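Local structure of hypothetical protein PH0435 (Pyrococcus horikoshii, 2YV4) at residues G11-E14 and K15-K19. The protein is of unknown function but, as a C-terminal Sua5 domain of the threonylcarbamoyl-AMP synthase family, probably belongs to an enzyme of tRNA threonylcarbamoyladenosine synthesis. Sequence-based numbering, arbitrary orientation.
Sequences GPRE and KVKGK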
loop_
_atom_site.group_PDB
_atom_site.type_symbol
_atom_site.label_atom_id
_atom_site.label_comp_id
_atom_site.label_asym_id
_atom_site.label_seq_id
_atom_site.Cartn_x
_atom_site.Cartn_y
_atom_site.Cartn_z
ATOM N N GLY A 11 -1.458 0.503 11.529
ATOM C CA GLY A 11 -1.853 1.268 12.695
ATOM C C GLY A 11 -3.299 1.697 12.565
ATOM O O GLY A 11 -3.981 1.287 11.621
ATOM N N PRO A 12 -3.814 2.507 13.504
ATOM C CA PRO A 12 -5.212 2.935 13.386
ATOM C C PRO A 12 -5.366 3.756 12.111
ATOM O O PRO A 12 -4.437 4.466 11.713
ATOM C CB PRO A 12 -5.436 3.754 14.662
ATOM C CG PRO A 12 -4.059 4.277 14.981
ATOM C CD PRO A 12 -3.179 3.078 14.703
ATOM N N ARG A 13 -6.530 3.657 11.473
ATOM C CA ARG A 13 -6.775 4.370 10.226
ATOM C C ARG A 13 -6.366 5.840 10.223
ATOM O O ARG A 13 -5.731 6.306 9.277
ATOM C CB ARG A 13 -8.247 4.269 9.821
ATOM C CG ARG A 13 -8.538 4.992 8.507
ATOM C CD ARG A 13 -10.009 4.995 8.150
ATOM N NE ARG A 13 -10.555 3.648 8.037
ATOM C CZ ARG A 13 -11.289 3.057 8.972
ATOM N NH1 ARG A 13 -11.573 3.699 10.099
ATOM N NH2 ARG A 13 -11.740 1.825 8.779
ATOM N N GLU A 14 -6.729 6.574 11.271
ATOM C CA GLU A 14 -6.394 7.996 11.343
ATOM C C GLU A 14 -4.899 8.249 11.156
ATOM O O GLU A 14 -4.507 9.115 10.369
ATOM C CB GLU A 14 -6.852 8.592 12.683
ATOM C CG GLU A 14 -6.491 10.067 12.858
ATOM C CD GLU A 14 -7.003 10.657 14.165
ATOM O OE1 GLU A 14 -6.654 10.125 15.244
ATOM O OE2 GLU A 14 -7.750 11.659 14.112
ATOM N N LYS A 15 -4.077 7.497 11.883
ATOM C CA LYS A 15 -2.626 7.632 11.806
ATOM C C LYS A 15 -2.059 7.117 10.489
ATOM O O LYS A 15 -1.106 7.681 9.952
ATOM C CB LYS A 15 -1.946 6.878 12.952
ATOM C CG LYS A 15 -2.005 7.569 14.307
ATOM C CD LYS A 15 -0.958 6.984 15.245
ATOM C CE LYS A 15 -0.931 7.704 16.584
ATOM N NZ LYS A 15 -2.204 7.530 17.335
ATOM N N VAL A 16 -2.630 6.033 9.978
ATOM C CA VAL A 16 -2.143 5.471 8.730
ATOM C C VAL A 16 -2.288 6.484 7.597
ATOM O O VAL A 16 -1.359 6.693 6.821
ATOM C CB VAL A 16 -2.898 4.175 8.376
ATOM C CG1 VAL A 16 -2.583 3.761 6.948
ATOM C CG2 VAL A 16 -2.497 3.062 9.346
ATOM N N LYS A 17 -3.449 7.122 7.506
ATOM C CA LYS A 17 -3.671 8.104 6.452
ATOM C C LYS A 17 -2.621 9.212 6.486
ATOM O O LYS A 17 -2.116 9.626 5.441
ATOM C CB LYS A 17 -5.079 8.694 6.560
ATOM C CG LYS A 17 -6.172 7.705 6.155
ATOM C CD LYS A 17 -7.546 8.358 6.096
ATOM C CE LYS A 17 -8.613 7.371 5.633
ATOM N NZ LYS A 17 -8.382 6.883 4.240
ATOM N N GLY A 18 -2.287 9.684 7.685
ATOM C CA GLY A 18 -1.285 10.728 7.807
ATOM C C GLY A 18 0.112 10.238 7.448
ATOM O O GLY A 18 0.889 10.945 6.799
ATOM N N LYS A 19 0.435 9.018 7.864
ATOM C CA LYS A 19 1.747 8.448 7.580
ATOM C C LYS A 19 1.929 8.213 6.079
ATOM O O LYS A 19 2.971 8.558 5.513
ATOM C CB LYS A 19 1.926 7.141 8.359
ATOM C CG LYS A 19 3.241 6.402 8.083
ATOM C CD LYS A 19 4.476 7.232 8.436
ATOM C CE LYS A 19 4.558 7.542 9.922
ATOM N NZ LYS A 19 5.831 8.247 10.255
#
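R13 sends CG away from its backbone N (chi1 -179°) and runs out beside K17, whose CG instead stands anti to its carbonyl carbon (chi1 -72°), and the two side chains run alongside each other in the same direction. They meet through their aliphatic parts: CE of K17 rests 3.7 Å from both CG and CD of R13, and CG of K17 passes 3.4 Å from the R13 carbonyl O. The like charges beyond stay apart, R13 NE lying 5.4 Å from K17 NZ. That ammonium group turns to a salt bridge with E40 and hydrogen bonds with S39 and Y42; the three partners together fix the end of the lysine, while the carboxylate of E40 would probably offset its charge. Were K17 replaced by an alanine, E40 would probably lose its cationic mate and the methylenes of R13 their cover.

One residue before R13, P12 holds the N-cap position and opens the helical bonding. Its carbonyl O accepts a bond from V16 N (3.0 Å), and R13 O takes the next from K17 N (3.0 Å). The P12 ring crosses K15 at an angle, its CG 3.9 Å from K15 CB. V16, the buried member of the group, brings CG2 to 3.2 Å from G11 O and faces V9, E79 and V81 of the sheet. The N-H of R13, in the first turn, is bonded to E83. An N-cap residue whose carbonyl takes the first i to i+4 bond, with a side-chain acceptor for an N-H of the opening turn, marks the N-terminal start of an alpha helix; here it is the first turn of the helix in the beta-alpha-beta crossover from strand 5-11 through helix 13-29 to strand 34-38, in a parallel sheet.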